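Local coordinates for Lin1840 protein (Listeria innocua serovar 6a, PDB 4ZO9) that probably hydrolyses terminal, non-reducing beta-D-glucosyl residues to release beta-D-glucose, as a family 3 glycoside hydrolase, at residues Gly71-Tyr76 and Leu86-Asp91; Cys22-Pro27 and Leu300-Thr305; Gln185-Val190 and Ala231-Thr236; Arg149-Thr154 and Gly407-Tyr412. The protein carries 2 engineered substitutions. All coordinates share one frame; numbering follows the deposited sequence.

Interaction 1: Gly71-Tyr76 and Leu86-Asp91; sequences GIQEAY and LVFMAD. With BGC (beta-D-glucopyranose), chain C.
L86 lies over one face of the Y76 ring with its branched end: CG of L86 stands over the ring, 3.7 Å from its centroid and 8° off the normal, in a CH-pi contact. The two methyls of L86 divide the face, CD1 above CG and CD2 of the tyrosine and CD2 above its CE2 and CZ. The F88 ring is met at its edge instead, where CG2 of I72 lies 3.7 Å from F88 CZ and the Q73 amide nitrogen approaches CE1. With CG2 anti to the backbone N of I72, this methyl also reaches L86 CD1. The Q73 amide reads the backbone of L86 twice: OE1 accepts from L86 N at 3.0 Å, on an in-plane lone pair, and NE2 donates to L86 O at 3.1 Å. A bend at chi2 (73°) brings the amide to that backbone, and NE2 also bonds P345 O. Just past the far end of the strand, D91 OD1 accepts from O4 of the glucose at 2.8 Å. The contact packs helix 66-79 against the strand it leads into, within the beta-alpha-beta unit of strand 59-61, helix 66-79 and strand 87-90; V60 of the first strand touches L86 and F88.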
# COMPACT_ATOMS: atom_id res chain seq x y z
N GLY A 71 -3.20 -43.88 -19.03
CA GLY A 71 -3.47 -44.96 -18.06
C GLY A 71 -4.55 -44.59 -17.05
O GLY A 71 -5.30 -45.42 -16.60
N ILE A 72 -4.58 -43.32 -16.68
CA ILE A 72 -5.53 -42.83 -15.73
C ILE A 72 -6.90 -42.81 -16.37
O ILE A 72 -7.85 -43.27 -15.76
CB ILE A 72 -5.15 -41.41 -15.26
CG1 ILE A 72 -4.03 -41.49 -14.22
CG2 ILE A 72 -6.38 -40.71 -14.71
CD1 ILE A 72 -3.41 -40.14 -13.95
N GLN A 73 -6.98 -42.25 -17.58
CA GLN A 73 -8.23 -42.12 -18.33
C GLN A 73 -8.84 -43.51 -18.68
O GLN A 73 -10.06 -43.72 -18.63
CB GLN A 73 -7.96 -41.35 -19.62
CG GLN A 73 -9.20 -41.02 -20.44
CD GLN A 73 -10.06 -39.92 -19.82
OE1 GLN A 73 -10.58 -40.10 -18.72
NE2 GLN A 73 -10.20 -38.78 -20.52
N GLU A 74 -7.96 -44.44 -19.04
CA GLU A 74 -8.33 -45.78 -19.45
C GLU A 74 -8.90 -46.57 -18.30
O GLU A 74 -9.95 -47.18 -18.43
CB GLU A 74 -7.12 -46.52 -20.03
CG GLU A 74 -7.52 -47.71 -20.90
CD GLU A 74 -6.35 -48.36 -21.59
OE1 GLU A 74 -5.19 -47.84 -21.49
OE2 GLU A 74 -6.60 -49.39 -22.25
N ALA A 75 -8.23 -46.53 -17.16
CA ALA A 75 -8.76 -47.20 -15.97
C ALA A 75 -10.05 -46.52 -15.50
O ALA A 75 -11.00 -47.19 -15.19
CB ALA A 75 -7.71 -47.28 -14.87
N TYR A 76 -10.09 -45.20 -15.51
CA TYR A 76 -11.31 -44.45 -15.12
C TYR A 76 -12.56 -44.78 -16.00
O TYR A 76 -13.67 -44.94 -15.46
CB TYR A 76 -11.02 -42.93 -15.11
CG TYR A 76 -12.15 -42.04 -14.64
CD1 TYR A 76 -13.23 -41.75 -15.47
CD2 TYR A 76 -12.11 -41.43 -13.41
CE1 TYR A 76 -14.25 -40.88 -15.05
CE2 TYR A 76 -13.12 -40.56 -12.98
CZ TYR A 76 -14.19 -40.28 -13.80
OH TYR A 76 -15.20 -39.40 -13.35
N LEU A 86 -12.46 -37.93 -17.89
CA LEU A 86 -11.81 -36.87 -17.08
C LEU A 86 -11.29 -35.79 -17.96
O LEU A 86 -10.86 -36.07 -19.09
CB LEU A 86 -10.59 -37.42 -16.34
CG LEU A 86 -10.97 -38.44 -15.30
CD1 LEU A 86 -9.83 -39.41 -15.07
CD2 LEU A 86 -11.40 -37.72 -14.03
N VAL A 87 -11.32 -34.56 -17.45
CA VAL A 87 -10.58 -33.45 -18.07
C VAL A 87 -9.26 -33.27 -17.28
O VAL A 87 -9.26 -33.28 -16.03
CB VAL A 87 -11.42 -32.14 -18.18
CG1 VAL A 87 -11.91 -31.69 -16.83
CG2 VAL A 87 -10.62 -31.06 -18.88
N PHE A 88 -8.15 -33.24 -18.04
CA PHE A 88 -6.79 -33.02 -17.56
C PHE A 88 -6.32 -31.57 -17.69
O PHE A 88 -6.28 -31.00 -18.80
CB PHE A 88 -5.83 -33.90 -18.30
CG PHE A 88 -5.99 -35.34 -17.93
CD1 PHE A 88 -7.11 -36.06 -18.34
CD2 PHE A 88 -5.06 -35.97 -17.17
CE1 PHE A 88 -7.28 -37.38 -17.97
CE2 PHE A 88 -5.21 -37.31 -16.80
CZ PHE A 88 -6.32 -38.00 -17.20
N MET A 89 -5.93 -31.00 -16.55
CA MET A 89 -5.49 -29.58 -16.50
C MET A 89 -4.05 -29.44 -16.00
O MET A 89 -3.53 -30.33 -15.28
CB MET A 89 -6.45 -28.76 -15.64
CG MET A 89 -7.93 -29.00 -15.92
SD MET A 89 -8.91 -27.60 -15.33
CE MET A 89 -10.53 -28.33 -15.52
N ALA A 90 -3.37 -28.38 -16.45
CA ALA A 90 -1.99 -28.15 -15.97
C ALA A 90 -1.54 -26.69 -16.00
O ALA A 90 -2.07 -25.88 -16.72
CB ALA A 90 -1.03 -28.98 -16.81
N ASP A 91 -0.48 -26.43 -15.28
CA ASP A 91 0.21 -25.14 -15.32
C ASP A 91 1.25 -25.06 -16.49
O ASP A 91 2.36 -25.55 -16.36
CB ASP A 91 0.91 -24.91 -13.97
CG ASP A 91 -0.09 -24.67 -12.84
OD1 ASP A 91 -0.84 -23.70 -12.94
OD2 ASP A 91 -0.10 -25.39 -11.83
C2 BGC C . -1.31 -21.69 -7.92
C3 BGC C . -2.17 -21.42 -9.16
C4 BGC C . -2.17 -22.69 -9.98
C5 BGC C . -3.11 -23.70 -9.28
C6 BGC C . -2.92 -25.09 -9.88
C1 BGC C . -1.79 -22.99 -7.20
O2 BGC C . -1.34 -20.58 -7.03
O3 BGC C . -1.65 -20.35 -9.94
O4 BGC C . -2.61 -22.41 -11.26
O5 BGC C . -2.95 -23.66 -7.79
O6 BGC C . -1.62 -25.53 -9.49

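Interaction 2: Cys22-Pro27 and Leu300-Thr305; sequences CLQLSP and LEMMTT. With BGC (beta-D-glucopyranose), chain C.
Backbone hydrogen bonds join C22-P27 to L300-T305 as neighbouring parallel strands, with L23 paired to E301 and Q24 to M302. E301 N donates to C22 O at 2.9 Å, nearly straight at 177°; Q24 N then donates to E301 O, and M303 N to Q24 O at 3.0 Å. Beyond the last of these, S26 N makes a weak bond to the sulfur of M303. This pairing joins the first and last strands of the N-terminal barrel and helps to close it.

Van der Waals contacts surround this ladder. CD1 of L300 lies against the carbonyl of C22 and the backbone of L23, while M303, bent at chi2 and chi3, folds its SD to 3.9 Å from CD2 of L25.

On the face carrying Q24 and M302, the two side chains run alongside each other in the same direction. Both have CG anti to the backbone N (chi1 -177° and -179°), and this keeps them abreast, with Q24 OE1 3.2 Å from M302 CE. The other end of the Q24 amide, NE2, donates to S59 OG. M302 continues to the sugar, its SD 3.6 Å from C6 of the glucose.

Among the polar side chains, E301 receives the hydroxyl of T304 on OE2, and its carboxylate also accepts from the backbone N of C306 and Y307 at the start of helix 306-316.

Chemically, Q24 is held at one end of its amide, for OE1 is buried against the M302 methyl with no polar partner in the model. M302 offers the sugar a thioether surface, so this corner of the pocket meets the C6 side of glucose by apolar contact.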
# COMPACT_ATOMS: atom_id res chain seq x y z
N CYS A 22 -17.66 -32.35 -9.48
CA CYS A 22 -17.15 -31.06 -9.06
C CYS A 22 -15.84 -31.09 -8.25
O CYS A 22 -15.47 -30.09 -7.64
CB CYS A 22 -18.23 -30.28 -8.30
SG CYS A 22 -19.73 -29.95 -9.25
N LEU A 23 -15.10 -32.22 -8.32
CA LEU A 23 -13.87 -32.41 -7.57
C LEU A 23 -12.72 -32.61 -8.53
O LEU A 23 -12.89 -33.34 -9.49
CB LEU A 23 -13.96 -33.60 -6.68
CG LEU A 23 -12.72 -33.97 -5.87
CD1 LEU A 23 -12.39 -32.99 -4.76
CD2 LEU A 23 -12.91 -35.37 -5.29
N GLN A 24 -11.59 -31.95 -8.28
CA GLN A 24 -10.33 -32.20 -9.05
C GLN A 24 -9.26 -32.77 -8.14
O GLN A 24 -9.07 -32.30 -7.03
CB GLN A 24 -9.80 -30.93 -9.75
CG GLN A 24 -8.56 -31.01 -10.65
CD GLN A 24 -8.23 -29.61 -11.19
OE1 GLN A 24 -7.80 -28.73 -10.42
NE2 GLN A 24 -8.46 -29.37 -12.51
N LEU A 25 -8.51 -33.74 -8.67
CA LEU A 25 -7.52 -34.44 -7.85
C LEU A 25 -6.23 -34.63 -8.58
O LEU A 25 -6.18 -34.63 -9.80
CB LEU A 25 -8.04 -35.79 -7.40
CG LEU A 25 -9.36 -35.87 -6.68
CD1 LEU A 25 -9.72 -37.34 -6.47
CD2 LEU A 25 -9.29 -35.15 -5.35
N SER A 26 -5.17 -34.76 -7.81
CA SER A 26 -3.84 -34.95 -8.34
C SER A 26 -3.85 -36.31 -8.99
O SER A 26 -4.72 -37.10 -8.63
CB SER A 26 -2.82 -34.96 -7.23
OG SER A 26 -2.56 -33.64 -6.86
N PRO A 27 -2.89 -36.59 -9.91
CA PRO A 27 -3.03 -37.82 -10.72
C PRO A 27 -2.82 -39.13 -9.94
O PRO A 27 -3.36 -40.22 -10.32
CB PRO A 27 -1.93 -37.67 -11.78
CG PRO A 27 -0.93 -36.70 -11.16
CD PRO A 27 -1.77 -35.75 -10.37
N LEU A 300 -15.81 -26.19 -9.52
CA LEU A 300 -14.76 -27.22 -9.52
C LEU A 300 -13.78 -26.92 -8.38
O LEU A 300 -13.10 -25.90 -8.39
CB LEU A 300 -14.06 -27.32 -10.90
CG LEU A 300 -13.08 -28.49 -11.03
CD1 LEU A 300 -13.61 -29.88 -10.65
CD2 LEU A 300 -12.45 -28.57 -12.40
N GLU A 301 -13.80 -27.77 -7.36
CA GLU A 301 -13.01 -27.58 -6.17
C GLU A 301 -11.65 -28.26 -6.37
O GLU A 301 -11.60 -29.46 -6.50
CB GLU A 301 -13.72 -28.20 -4.95
CG GLU A 301 -12.95 -27.93 -3.64
CD GLU A 301 -13.67 -28.38 -2.39
OE1 GLU A 301 -14.79 -28.96 -2.47
OE2 GLU A 301 -13.09 -28.15 -1.33
N MET A 302 -10.57 -27.46 -6.39
CA MET A 302 -9.24 -28.01 -6.63
C MET A 302 -8.60 -28.59 -5.37
O MET A 302 -8.15 -27.84 -4.48
CB MET A 302 -8.32 -26.95 -7.22
CG MET A 302 -6.90 -27.42 -7.53
SD MET A 302 -5.84 -26.10 -8.13
CE MET A 302 -6.47 -25.84 -9.76
N MET A 303 -8.57 -29.94 -5.30
CA MET A 303 -7.85 -30.70 -4.26
C MET A 303 -8.24 -30.49 -2.78
O MET A 303 -7.49 -30.78 -1.89
CB MET A 303 -6.36 -30.49 -4.42
CG MET A 303 -5.70 -31.50 -5.33
SD MET A 303 -5.89 -33.22 -4.80
CE MET A 303 -4.54 -33.39 -3.64
N THR A 304 -9.46 -29.99 -2.51
CA THR A 304 -10.02 -30.10 -1.14
C THR A 304 -11.37 -30.80 -1.22
O THR A 304 -11.85 -31.05 -2.30
CB THR A 304 -10.12 -28.74 -0.40
OG1 THR A 304 -10.61 -27.73 -1.27
CG2 THR A 304 -8.75 -28.33 0.12
N THR A 305 -11.99 -31.07 -0.09
CA THR A 305 -13.09 -32.00 -0.06
C THR A 305 -14.38 -31.40 0.46
O THR A 305 -15.24 -32.16 0.90
CB THR A 305 -12.74 -33.12 0.91
OG1 THR A 305 -12.46 -32.54 2.15
CG2 THR A 305 -11.52 -33.86 0.46
C2 BGC C . -1.31 -21.69 -7.92
C3 BGC C . -2.17 -21.42 -9.16
C4 BGC C . -2.17 -22.69 -9.98
C5 BGC C . -3.11 -23.70 -9.28
C6 BGC C . -2.92 -25.09 -9.88
C1 BGC C . -1.79 -22.99 -7.20
O2 BGC C . -1.34 -20.58 -7.03
O3 BGC C . -1.65 -20.35 -9.94
O4 BGC C . -2.61 -22.41 -11.26
O5 BGC C . -2.95 -23.66 -7.79
O6 BGC C . -1.62 -25.53 -9.49

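Interaction 3: Gln185-Val190 and Ala231-Thr236; sequences QMAACV and AKLVMT. With BGC (beta-D-glucopyranose), chain C.
C189 and V190 lie directly beside L233 and V234 in parallel pairing, and three clear backbone hydrogen bonds hold them there. L233 N donates to A188 O, V190 N to L233 O at 2.9 Å, and M235 N to V190 O at 2.7 Å, the last running almost straight out from the carbonyl. A188 O also takes a weak second bond from K232 N.

Side chains meet on both faces. The sulfur of C189, set anti to its backbone N (chi1 -175°), reaches forward between CB of L233 and CB of M235, 3.7 Å from each. M235 itself, bent at chi3, brings CE to 3.4 Å from O4 of the bound glucose. On the face of V190 and V234, CG2 of V190 presses on the A231 methyl at 3.5 Å, a tight carbon pair. A187 CB rests against CB of K232 and CD1 of L233.

Further out, Q173 OE1 accepts from both A188 N and K232 N, tying the entry to the two strands together. K232 leads its amine away to a salt bridge with D338, and helix 221-228 packs on V190 and V234. Consecutive parallel strands joined through helices, with a ligand at their C-terminal ends, are the hallmark of a TIM barrel, the fold of the family 3 N-terminal domain.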
# COMPACT_ATOMS: atom_id res chain seq x y z
N GLN A 185 -4.32 -27.35 -30.08
CA GLN A 185 -4.68 -26.18 -29.24
C GLN A 185 -5.31 -26.72 -27.99
O GLN A 185 -5.72 -27.83 -27.99
CB GLN A 185 -5.74 -25.32 -29.92
CG GLN A 185 -5.42 -24.92 -31.34
CD GLN A 185 -4.23 -24.02 -31.46
OE1 GLN A 185 -3.69 -23.91 -32.52
NE2 GLN A 185 -3.80 -23.38 -30.37
N MET A 186 -5.45 -25.89 -26.95
CA MET A 186 -6.02 -26.30 -25.65
C MET A 186 -6.80 -25.18 -25.02
O MET A 186 -6.71 -24.05 -25.45
CB MET A 186 -4.90 -26.73 -24.68
CG MET A 186 -4.02 -25.60 -24.18
SD MET A 186 -2.43 -26.16 -23.53
CE MET A 186 -2.88 -27.40 -22.34
N ALA A 187 -7.59 -25.50 -24.01
CA ALA A 187 -8.39 -24.50 -23.30
C ALA A 187 -7.47 -23.69 -22.39
O ALA A 187 -6.51 -24.19 -21.79
CB ALA A 187 -9.52 -25.13 -22.50
N ALA A 188 -7.76 -22.40 -22.32
CA ALA A 188 -7.07 -21.47 -21.45
C ALA A 188 -7.99 -21.20 -20.29
O ALA A 188 -9.23 -21.23 -20.43
CB ALA A 188 -6.74 -20.17 -22.18
N CYS A 189 -7.35 -20.96 -19.15
CA CYS A 189 -7.96 -20.59 -17.90
C CYS A 189 -7.35 -19.29 -17.38
O CYS A 189 -6.21 -19.26 -16.88
CB CYS A 189 -7.70 -21.64 -16.85
SG CYS A 189 -8.54 -21.33 -15.29
N VAL A 190 -8.12 -18.23 -17.48
CA VAL A 190 -7.74 -16.92 -16.91
C VAL A 190 -7.58 -17.02 -15.39
O VAL A 190 -8.38 -17.69 -14.73
CB VAL A 190 -8.85 -15.88 -17.31
CG1 VAL A 190 -8.68 -14.54 -16.59
CG2 VAL A 190 -8.79 -15.62 -18.80
N ALA A 231 -11.71 -17.05 -23.59
CA ALA A 231 -11.07 -17.91 -22.60
C ALA A 231 -12.10 -18.89 -22.01
O ALA A 231 -13.17 -18.49 -21.60
CB ALA A 231 -10.41 -17.09 -21.50
N LYS A 232 -11.78 -20.18 -22.00
CA LYS A 232 -12.78 -21.16 -21.65
C LYS A 232 -13.06 -21.27 -20.18
O LYS A 232 -14.22 -21.49 -19.81
CB LYS A 232 -12.43 -22.55 -22.20
CG LYS A 232 -12.69 -22.63 -23.68
CD LYS A 232 -14.19 -22.76 -23.91
CE LYS A 232 -14.48 -22.98 -25.37
NZ LYS A 232 -15.96 -22.94 -25.43
N LEU A 233 -12.02 -21.18 -19.35
CA LEU A 233 -12.18 -21.23 -17.88
C LEU A 233 -11.69 -19.94 -17.17
O LEU A 233 -10.89 -19.20 -17.71
CB LEU A 233 -11.41 -22.41 -17.28
CG LEU A 233 -11.81 -23.81 -17.74
CD1 LEU A 233 -11.27 -24.11 -19.14
CD2 LEU A 233 -11.34 -24.84 -16.72
N VAL A 234 -12.12 -19.75 -15.95
CA VAL A 234 -11.59 -18.75 -15.03
C VAL A 234 -11.25 -19.39 -13.71
O VAL A 234 -11.99 -20.23 -13.23
CB VAL A 234 -12.61 -17.60 -14.79
CG1 VAL A 234 -12.10 -16.56 -13.80
CG2 VAL A 234 -12.95 -16.92 -16.11
N MET A 235 -10.15 -18.98 -13.10
CA MET A 235 -9.77 -19.50 -11.74
C MET A 235 -9.95 -18.40 -10.66
O MET A 235 -9.62 -17.23 -10.91
CB MET A 235 -8.34 -20.09 -11.76
CG MET A 235 -7.88 -20.64 -10.41
SD MET A 235 -6.11 -20.99 -10.33
CE MET A 235 -6.03 -22.38 -11.49
N THR A 236 -10.45 -18.77 -9.47
CA THR A 236 -10.68 -17.81 -8.40
C THR A 236 -9.32 -17.44 -7.81
O THR A 236 -8.31 -18.19 -8.01
CB THR A 236 -11.54 -18.37 -7.26
OG1 THR A 236 -10.81 -19.42 -6.58
CG2 THR A 236 -12.87 -18.92 -7.75
C2 BGC C . -1.31 -21.69 -7.92
C3 BGC C . -2.17 -21.42 -9.16
C4 BGC C . -2.17 -22.69 -9.98
C5 BGC C . -3.11 -23.70 -9.28
C6 BGC C . -2.92 -25.09 -9.88
C1 BGC C . -1.79 -22.99 -7.20
O2 BGC C . -1.34 -20.58 -7.03
O3 BGC C . -1.65 -20.35 -9.94
O4 BGC C . -2.61 -22.41 -11.26
O5 BGC C . -2.95 -23.66 -7.79
O6 BGC C . -1.62 -25.53 -9.49

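Interaction 4: Arg149-Thr154 and Gly407-Tyr412; sequences RVMEST and GGWNVY. With BGC (beta-D-glucopyranose), chain C.
M151 and G408 face each other across two irregular segments, their CA atoms 7.4 Å apart. R149-M151 lie in a 3-10 segment that begins earlier in the chain, and E152 N bonds back to R149 O; G407-Y412 has no regular structure. At G408 the backbone packs directly on M151, whose sulfur lies against CA and C of the glycine. The left-handed backbone at W409 goes with a side chain that points toward R149-T154.

M151 folds across this backbone, with CE 3.5 Å from G408 O. Its CG sits between the backbone N and the carbonyl carbon, and the chain then turns at chi2 and chi3, leaving SD at the edge of the W409 five-membered ring in a Met-aromatic contact.

E152 crosses the indole obliquely. OE2 lies 2.9 Å from W409 NE1, and the carboxylate plane is turned 56° from the ring. The same carboxylate takes R149 side-on: NE donates to OE2 at 2.7 Å, nearly straight, and NH2 donates to OE1 at 2.9 Å. The remaining edge of the guanidinium faces the glucose, where NH1 bonds O2 at 2.8 Å and NH2 bonds O3 at 3.0 Å. The six-membered part of W409 lies by the sugar, CZ2 3.8 Å from C2.

E152 thus acts from the second shell, fixing the rotation of the guanidinium that binds two sugar hydroxyls; Y196 OH gives NH1 a further partner. The ion pair probably balances the arginine's charge within the pocket, while W409, from the C-terminal domain region, adds an aromatic wall.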
# COMPACT_ATOMS: atom_id res chain seq x y z
N ARG A 149 4.93 -13.24 -7.23
CA ARG A 149 4.17 -13.61 -8.42
C ARG A 149 4.16 -12.52 -9.50
O ARG A 149 3.50 -12.70 -10.50
CB ARG A 149 2.78 -14.07 -8.09
CG ARG A 149 2.81 -15.02 -6.96
CD ARG A 149 1.52 -15.75 -6.79
NE ARG A 149 1.35 -16.71 -7.86
CZ ARG A 149 0.47 -17.70 -7.89
NH1 ARG A 149 -0.32 -17.95 -6.87
NH2 ARG A 149 0.47 -18.50 -8.97
N VAL A 150 4.90 -11.42 -9.34
CA VAL A 150 5.08 -10.48 -10.48
C VAL A 150 5.62 -11.12 -11.73
O VAL A 150 5.41 -10.64 -12.85
CB VAL A 150 5.97 -9.26 -10.12
CG1 VAL A 150 5.25 -8.39 -9.09
CG2 VAL A 150 7.33 -9.68 -9.61
N MET A 151 6.41 -12.17 -11.55
CA MET A 151 7.00 -12.89 -12.69
C MET A 151 5.99 -13.46 -13.67
O MET A 151 6.29 -13.67 -14.80
CB MET A 151 7.87 -14.05 -12.20
CG MET A 151 7.13 -15.09 -11.39
SD MET A 151 7.56 -16.79 -11.86
CE MET A 151 7.09 -16.69 -13.58
N GLU A 152 4.77 -13.68 -13.19
CA GLU A 152 3.66 -14.34 -13.96
C GLU A 152 2.74 -13.31 -14.66
O GLU A 152 1.97 -13.62 -15.54
CB GLU A 152 2.80 -15.13 -12.97
CG GLU A 152 3.40 -16.37 -12.33
CD GLU A 152 2.59 -16.78 -11.11
OE1 GLU A 152 1.44 -17.23 -11.34
OE2 GLU A 152 3.09 -16.69 -9.92
N SER A 153 2.87 -12.06 -14.27
CA SER A 153 2.10 -10.97 -14.85
C SER A 153 2.94 -10.38 -15.94
O SER A 153 4.19 -10.59 -15.98
CB SER A 153 1.84 -9.93 -13.78
OG SER A 153 1.11 -8.79 -14.27
N THR A 154 2.25 -9.66 -16.83
CA THR A 154 2.93 -8.87 -17.85
C THR A 154 3.17 -7.47 -17.37
O THR A 154 3.76 -6.68 -18.09
CB THR A 154 2.27 -8.88 -19.28
OG1 THR A 154 0.94 -8.36 -19.25
CG2 THR A 154 2.33 -10.28 -19.88
N GLY A 407 13.33 -20.02 -15.14
CA GLY A 407 12.36 -19.17 -14.50
C GLY A 407 11.51 -19.89 -13.49
O GLY A 407 11.48 -21.12 -13.47
N GLY A 408 10.82 -19.14 -12.65
CA GLY A 408 9.73 -19.74 -11.85
C GLY A 408 8.58 -20.25 -12.76
O GLY A 408 8.49 -19.92 -13.97
N TRP A 409 7.72 -21.06 -12.15
CA TRP A 409 6.55 -21.59 -12.82
C TRP A 409 6.97 -22.30 -14.11
O TRP A 409 6.44 -22.10 -15.19
CB TRP A 409 5.49 -20.49 -12.98
CG TRP A 409 4.61 -20.37 -11.77
CD1 TRP A 409 4.52 -19.28 -10.94
CD2 TRP A 409 3.76 -21.39 -11.19
NE1 TRP A 409 3.66 -19.55 -9.93
CE2 TRP A 409 3.19 -20.84 -10.04
CE3 TRP A 409 3.40 -22.71 -11.58
CZ2 TRP A 409 2.23 -21.54 -9.26
CZ3 TRP A 409 2.50 -23.45 -10.77
CH2 TRP A 409 1.91 -22.86 -9.63
N ASN A 410 7.99 -23.12 -13.95
CA ASN A 410 8.49 -24.03 -14.97
C ASN A 410 8.22 -25.43 -14.47
O ASN A 410 9.05 -26.02 -13.84
CB ASN A 410 9.98 -23.84 -15.22
CG ASN A 410 10.57 -24.98 -16.04
OD1 ASN A 410 9.92 -25.55 -16.90
ND2 ASN A 410 11.81 -25.32 -15.77
N VAL A 411 7.03 -25.94 -14.70
CA VAL A 411 6.62 -27.13 -14.05
C VAL A 411 7.14 -28.36 -14.78
O VAL A 411 7.34 -29.35 -14.15
CB VAL A 411 5.10 -27.17 -13.87
CG1 VAL A 411 4.71 -28.48 -13.23
CG2 VAL A 411 4.67 -25.98 -12.96
N TYR A 412 7.40 -28.26 -16.08
CA TYR A 412 7.73 -29.41 -16.91
C TYR A 412 9.09 -29.35 -17.61
O TYR A 412 9.62 -30.37 -18.04
CB TYR A 412 6.59 -29.63 -17.92
CG TYR A 412 5.27 -30.01 -17.25
CD1 TYR A 412 5.00 -31.34 -16.91
CD2 TYR A 412 4.30 -29.05 -16.94
CE1 TYR A 412 3.83 -31.69 -16.27
CE2 TYR A 412 3.11 -29.38 -16.31
CZ TYR A 412 2.87 -30.72 -15.99
OH TYR A 412 1.71 -31.12 -15.36
C2 BGC C . -1.31 -21.69 -7.92
C3 BGC C . -2.17 -21.42 -9.16
C4 BGC C . -2.17 -22.69 -9.98
C5 BGC C . -3.11 -23.70 -9.28
C6 BGC C . -2.92 -25.09 -9.88
C1 BGC C . -1.79 -22.99 -7.20
O2 BGC C . -1.34 -20.58 -7.03
O3 BGC C . -1.65 -20.35 -9.94
O4 BGC C . -2.61 -22.41 -11.26
O5 BGC C . -2.95 -23.66 -7.79
O6 BGC C . -1.62 -25.53 -9.49

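In the fold
Interactions 1, 2 and 3 all reach one parallel sheet, and all four contacts converge on the same beta-D-glucose. Interactions 1 and 2 are neighbours, with centres about 12 Å apart, and touch where M89 SD lies 3.4 Å from Q24 NE2. Interaction 3 joins interaction 2 next to the sugar, M302 CE and M235 CE being 3.9 Å apart. Interaction 4 alone brings in the C-terminal domain region, and it meets interaction 1 at the ligand: D91 OD2 comes within 3.4 Å of W409 CZ3. D91 and R149 grip different hydroxyls, and H192, K191 and E473 also hydrogen-bond to the glucose.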